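Local atomic coordinates of hydroxyglutarate synthase (Pseudomonas putida, PDB entry 6W1G), a protein that uses iron(II) and dioxygen to decarboxylate and hydroxylate 2-oxoadipate, giving (R)-2-hydroxyglutarate in a D-lysine breakdown pathway. Residues Q43-Q48 and R230-D235; I84-A89 and Q167-G172. All coordinates share one frame; numbering follows the deposited sequence.

Contact 1: Q43-Q48 and R230-D235; sequences QQVMAQ and RTLDID
Val45 and Met46, near the C-terminal end of helix 29-48, pack on Leu232 and Asp233 in the turn that leads into helix 234-240. The contact is apolar. Val45 sets both of its methyls against the turn. CG1 of Val45 lies 4.0 Å from CB of Leu232. CG2 of Val45, anti to its carbonyl carbon, reaches CB of Asp233 at 3.7 Å. Met46 adds the middle of its chain: its CG is 3.8 Å from CD1 of Leu232, and the two side chains run at about a right angle. CD1 of Leu232 also lies 4.0 Å from CG1 of Val45, so both residues touch it. With an alanine for Val45 both methyls go, which would probably leave a gap against CB of Asp233 and less cover for CD1 of Leu232. The turn is an ST turn: OG1 of Thr231 accepts an almost straight bond (176°) from N of Asp233 at 3.2 Å. Asp233 is the N-cap of helix 234-240. It turns its CB to Val45, while its OD1 accepts from the backbone N of Ala236. Asn42, one turn back on helix 29-48, bonds to N of Leu232 and O of Arg230. Leu56 of helix 50-59 touches Met46 and Leu232.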
loop_
_atom_site.group_PDB
_atom_site.type_symbol
_atom_site.label_atom_id
_atom_site.label_comp_id
_atom_site.label_asym_id
_atom_site.label_seq_id
_atom_site.Cartn_x
_atom_site.Cartn_y
_atom_site.Cartn_z
ATOM N N GLN A 43 12.157 -7.749 -14.883
ATOM C CA GLN A 43 13.457 -7.979 -15.489
ATOM C C GLN A 43 13.531 -7.375 -16.879
ATOM O O GLN A 43 14.558 -6.803 -17.260
ATOM C CB GLN A 43 13.691 -9.480 -15.566
ATOM C CG GLN A 43 14.206 -10.112 -14.285
ATOM C CD GLN A 43 15.074 -11.355 -14.499
ATOM O OE1 GLN A 43 15.217 -11.870 -15.613
ATOM N NE2 GLN A 43 15.661 -11.841 -13.407
ATOM N N GLN A 44 12.464 -7.513 -17.665
ATOM C CA GLN A 44 12.426 -6.917 -18.995
ATOM C C GLN A 44 12.550 -5.402 -18.921
ATOM O O GLN A 44 13.287 -4.802 -19.700
ATOM C CB GLN A 44 11.124 -7.310 -19.673
ATOM C CG GLN A 44 10.894 -6.736 -21.084
ATOM C CD GLN A 44 9.700 -7.367 -21.782
ATOM O OE1 GLN A 44 9.793 -7.798 -22.938
ATOM N NE2 GLN A 44 8.565 -7.415 -21.090
ATOM N N VAL A 45 11.833 -4.756 -17.999
ATOM C CA VAL A 45 11.921 -3.304 -17.917
ATOM C C VAL A 45 13.347 -2.885 -17.598
ATOM O O VAL A 45 13.894 -1.961 -18.208
ATOM C CB VAL A 45 10.952 -2.761 -16.849
ATOM C CG1 VAL A 45 11.311 -1.330 -16.535
ATOM C CG2 VAL A 45 9.484 -2.909 -17.292
ATOM N N MET A 46 13.959 -3.554 -16.629
ATOM C CA MET A 46 15.302 -3.120 -16.242
ATOM C C MET A 46 16.292 -3.323 -17.377
ATOM O O MET A 46 17.211 -2.518 -17.542
ATOM C CB MET A 46 15.730 -3.768 -14.932
ATOM C CG MET A 46 15.008 -3.073 -13.738
ATOM S SD MET A 46 15.316 -3.714 -12.129
ATOM C CE MET A 46 14.765 -5.411 -12.265
ATOM N N ALA A 47 16.090 -4.358 -18.182
ATOM C CA ALA A 47 17.016 -4.619 -19.281
ATOM C C ALA A 47 16.791 -3.648 -20.430
ATOM O O ALA A 47 17.739 -3.276 -21.136
ATOM C CB ALA A 47 16.786 -6.037 -19.796
ATOM N N GLN A 48 15.542 -3.265 -20.675
ATOM C CA GLN A 48 15.174 -2.443 -21.813
ATOM C C GLN A 48 15.209 -0.949 -21.540
ATOM O O GLN A 48 15.294 -0.174 -22.502
ATOM C CB GLN A 48 13.760 -2.811 -22.288
ATOM C CG GLN A 48 13.645 -4.211 -22.812
ATOM C CD GLN A 48 12.253 -4.601 -23.254
ATOM O OE1 GLN A 48 11.288 -3.827 -23.155
ATOM N NE2 GLN A 48 12.134 -5.819 -23.731
ATOM N N ARG A 230 4.513 -5.596 -6.534
ATOM C CA ARG A 230 4.861 -4.389 -7.258
ATOM C C ARG A 230 5.520 -4.726 -8.594
ATOM O O ARG A 230 6.535 -5.424 -8.644
ATOM C CB ARG A 230 5.823 -3.517 -6.441
ATOM C CG ARG A 230 6.263 -2.275 -7.177
ATOM C CD ARG A 230 7.227 -1.442 -6.345
ATOM N NE ARG A 230 7.722 -0.331 -7.113
ATOM C CZ ARG A 230 8.683 0.513 -6.731
ATOM N NH1 ARG A 230 9.288 0.366 -5.552
ATOM N NH2 ARG A 230 9.048 1.501 -7.522
ATOM N N THR A 231 4.912 -4.241 -9.677
ATOM C CA THR A 231 5.530 -4.326 -10.985
ATOM C C THR A 231 6.050 -2.969 -11.418
ATOM O O THR A 231 5.509 -1.933 -11.065
ATOM C CB THR A 231 4.553 -4.884 -12.038
ATOM O OG1 THR A 231 5.211 -5.056 -13.296
ATOM C CG2 THR A 231 3.352 -4.015 -12.275
ATOM N N LEU A 232 7.079 -3.016 -12.271
ATOM C CA LEU A 232 7.591 -1.806 -12.909
ATOM C C LEU A 232 6.775 -1.381 -14.134
ATOM O O LEU A 232 6.994 -0.310 -14.658
ATOM C CB LEU A 232 9.049 -2.017 -13.332
ATOM C CG LEU A 232 10.005 -2.278 -12.177
ATOM C CD1 LEU A 232 11.423 -2.512 -12.709
ATOM C CD2 LEU A 232 9.988 -1.163 -11.145
ATOM N N ASP A 233 5.837 -2.196 -14.628
ATOM C CA ASP A 233 5.089 -1.811 -15.839
ATOM C C ASP A 233 3.731 -2.506 -15.848
ATOM O O ASP A 233 3.611 -3.649 -16.279
ATOM C CB ASP A 233 5.890 -2.137 -17.103
ATOM C CG ASP A 233 5.225 -1.597 -18.347
ATOM O OD1 ASP A 233 4.024 -1.248 -18.324
ATOM O OD2 ASP A 233 5.901 -1.528 -19.413
ATOM N N ILE A 234 2.706 -1.808 -15.354
ATOM C CA ILE A 234 1.389 -2.420 -15.263
ATOM C C ILE A 234 0.778 -2.619 -16.640
ATOM O O ILE A 234 -0.045 -3.513 -16.826
ATOM C CB ILE A 234 0.484 -1.605 -14.320
ATOM C CG1 ILE A 234 -0.701 -2.456 -13.852
ATOM C CG2 ILE A 234 -0.025 -0.362 -14.994
ATOM C CD1 ILE A 234 -1.472 -1.819 -12.771
ATOM N N ASP A 235 1.146 -1.795 -17.627
ATOM C CA ASP A 235 0.599 -2.041 -18.957
ATOM C C ASP A 235 1.111 -3.362 -19.502
ATOM O O ASP A 235 0.369 -4.140 -20.106
ATOM C CB ASP A 235 1.011 -0.930 -19.915
ATOM C CG ASP A 235 0.413 0.431 -19.569
ATOM O OD1 ASP A 235 -0.731 0.484 -19.138
ATOM O OD2 ASP A 235 1.096 1.455 -19.745
#

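Contact 2: I84-A89 and Q167-G172; sequences IARLFA and QCEREG
Arg86 and Glu169 form a two-pronged salt bridge between helix 78-90 and helix 159-171. The guanidinium meets the carboxylate side-on, with one nitrogen to each oxygen. NE of Arg86 donates to OE2 of Glu169 at 2.9 Å, on the syn lone pair, and this bond is bent (142°). NH2 of Arg86 donates to OE1 of Glu169, also at 2.9 Å, and this bond is nearly straight at 172°. OE1 lies in the guanidinium plane, whereas OE2 is tilted from it. The two flat groups are turned 51° against each other, so the pairing is twisted. The bend of Arg86 at chi3 turns NE and NH2 to the carboxylate. Glu169 comes to it extended beyond CG. A water donates to OE2 of Glu169 at 2.7 Å and to the backbone O of Arg86 at 2.8 Å. OE2 therefore takes two bonds, and the carboxylate is tied to the main chain of the facing helix as well as to its side chain. OE2 of Glu169 also lies 3.6 Å from CB of Arg86, beside the start of the arginine chain. Further in, Arg86 and Leu87 both touch Ile165, one turn back on helix 159-171. On its inner side helix 78-90 lies against the five-stranded mixed sheet, where Phe88 meets Phe113 of strand 108-114 and Val128 and Thr130 of strand 127-133.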
loop_
_atom_site.group_PDB
_atom_site.type_symbol
_atom_site.label_atom_id
_atom_site.label_comp_id
_atom_site.label_asym_id
_atom_site.label_seq_id
_atom_site.Cartn_x
_atom_site.Cartn_y
_atom_site.Cartn_z
ATOM N N ILE A 84 -4.519 -4.606 16.533
ATOM C CA ILE A 84 -3.706 -4.808 15.359
ATOM C C ILE A 84 -2.662 -3.712 15.175
ATOM O O ILE A 84 -1.557 -4.001 14.703
ATOM C CB ILE A 84 -4.591 -5.064 14.150
ATOM C CG1 ILE A 84 -3.880 -6.117 13.327
ATOM C CG2 ILE A 84 -4.944 -3.911 13.506
ATOM C CD1 ILE A 84 -4.781 -6.762 12.394
ATOM N N ALA A 85 -2.938 -2.476 15.613
ATOM C CA ALA A 85 -1.894 -1.465 15.604
ATOM C C ALA A 85 -0.727 -1.878 16.471
ATOM O O ALA A 85 0.438 -1.662 16.115
ATOM C CB ALA A 85 -2.459 -0.138 16.073
ATOM N N ARG A 86 -1.009 -2.466 17.645
ATOM C CA ARG A 86 0.067 -2.938 18.519
ATOM C C ARG A 86 0.848 -4.080 17.886
ATOM O O ARG A 86 2.060 -4.173 18.021
ATOM C CB ARG A 86 -0.490 -3.369 19.877
ATOM C CG ARG A 86 -1.099 -2.231 20.651
ATOM C CD ARG A 86 -1.829 -2.767 21.890
ATOM N NE ARG A 86 -0.917 -3.447 22.805
ATOM C CZ ARG A 86 -1.156 -4.601 23.401
ATOM N NH1 ARG A 86 -2.301 -5.255 23.196
ATOM N NH2 ARG A 86 -0.225 -5.114 24.200
ATOM N N LEU A 87 0.142 -5.001 17.217
ATOM C CA LEU A 87 0.776 -6.086 16.489
ATOM C C LEU A 87 1.734 -5.550 15.433
ATOM O O LEU A 87 2.894 -5.981 15.336
ATOM C CB LEU A 87 -0.321 -6.957 15.856
ATOM C CG LEU A 87 0.095 -8.253 15.184
ATOM C CD1 LEU A 87 -1.045 -9.279 15.217
ATOM C CD2 LEU A 87 0.552 -8.006 13.766
ATOM N N PHE A 88 1.255 -4.608 14.627
ATOM C CA PHE A 88 2.091 -4.063 13.575
ATOM C C PHE A 88 3.236 -3.209 14.108
ATOM O O PHE A 88 4.288 -3.146 13.465
ATOM C CB PHE A 88 1.217 -3.291 12.576
ATOM C CG PHE A 88 0.329 -4.137 11.721
ATOM C CD1 PHE A 88 0.790 -5.276 11.138
ATOM C CD2 PHE A 88 -0.975 -3.739 11.467
ATOM C CE1 PHE A 88 -0.040 -6.031 10.323
ATOM C CE2 PHE A 88 -1.775 -4.486 10.683
ATOM C CZ PHE A 88 -1.317 -5.633 10.126
ATOM N N ALA A 89 3.076 -2.612 15.271
ATOM C CA ALA A 89 4.163 -1.839 15.854
ATOM C C ALA A 89 5.358 -2.718 16.213
ATOM O O ALA A 89 6.491 -2.243 16.153
ATOM C CB ALA A 89 3.660 -1.071 17.090
ATOM N N GLN A 167 5.164 -8.536 25.613
ATOM C CA GLN A 167 6.570 -8.715 25.934
ATOM C C GLN A 167 7.441 -7.726 25.170
ATOM O O GLN A 167 8.352 -7.083 25.745
ATOM C CB GLN A 167 6.986 -10.134 25.621
ATOM C CG GLN A 167 8.409 -10.429 25.968
ATOM C CD GLN A 167 8.813 -11.833 25.573
ATOM O OE1 GLN A 167 8.051 -12.788 25.764
ATOM N NE2 GLN A 167 10.018 -11.981 25.093
ATOM N N CYS A 168 7.179 -7.572 23.870
ATOM C CA CYS A 168 7.942 -6.641 23.048
ATOM C C CYS A 168 7.851 -5.240 23.623
ATOM O O CYS A 168 8.852 -4.521 23.720
ATOM C CB CYS A 168 7.429 -6.695 21.611
ATOM S SG CYS A 168 8.349 -5.715 20.483
ATOM N N GLU A 169 6.626 -4.823 23.986
ATOM C CA GLU A 169 6.437 -3.466 24.511
ATOM C C GLU A 169 7.183 -3.281 25.825
ATOM O O GLU A 169 7.832 -2.250 26.037
ATOM C CB GLU A 169 4.952 -3.191 24.692
ATOM C CG GLU A 169 4.190 -3.137 23.423
ATOM C CD GLU A 169 2.669 -3.230 23.554
ATOM O OE1 GLU A 169 2.168 -3.458 24.677
ATOM O OE2 GLU A 169 1.967 -3.087 22.541
ATOM N N ARG A 170 7.085 -4.260 26.723
ATOM C CA ARG A 170 7.647 -4.110 28.060
ATOM C C ARG A 170 9.165 -4.137 28.035
ATOM O O ARG A 170 9.813 -3.422 28.819
ATOM C CB ARG A 170 7.110 -5.244 28.961
ATOM C CG ARG A 170 7.804 -5.389 30.264
ATOM C CD ARG A 170 7.240 -6.506 31.067
ATOM N NE ARG A 170 6.354 -7.439 30.398
ATOM C CZ ARG A 170 6.711 -8.623 29.913
ATOM N NH1 ARG A 170 7.969 -9.058 29.958
ATOM N NH2 ARG A 170 5.780 -9.368 29.364
ATOM N N GLU A 171 9.740 -4.963 27.160
ATOM C CA GLU A 171 11.169 -5.213 27.162
ATOM C C GLU A 171 11.910 -4.392 26.126
ATOM O O GLU A 171 13.119 -4.181 26.271
ATOM C CB GLU A 171 11.445 -6.706 26.904
ATOM C CG GLU A 171 10.813 -7.653 27.928
ATOM C CD GLU A 171 11.288 -7.392 29.364
ATOM O OE1 GLU A 171 12.451 -6.998 29.549
ATOM O OE2 GLU A 171 10.492 -7.578 30.287
ATOM N N GLY A 172 11.226 -3.927 25.085
ATOM C CA GLY A 172 11.828 -3.115 24.046
ATOM C C GLY A 172 12.207 -3.841 22.784
ATOM O O GLY A 172 12.978 -3.297 21.978
HETATM O O HOH W 1 3.254 -2.874 20.209
#

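Contacts 1 and 2 lie on opposite sides of the chain's centre, about 37 Å apart between centres and about 17 Å between nearest atoms. They do not touch. In sequence, both segments of contact 2 fall between the two segments of contact 1. All four segments belong to the 2-oxoadipate dioxygenase/decarboxylase family region. Neither contact is at the metal site, where His70, His226 and Glu294 hold nickel in this crystal. Strands link both contacts to that site. Strand 69-75 carries His70 and leads to helix 78-90 of contact 2. Strand 226-229 begins with His226 and runs straight into 230-235 of contact 1. The two strands are neighbours in the mixed sheet.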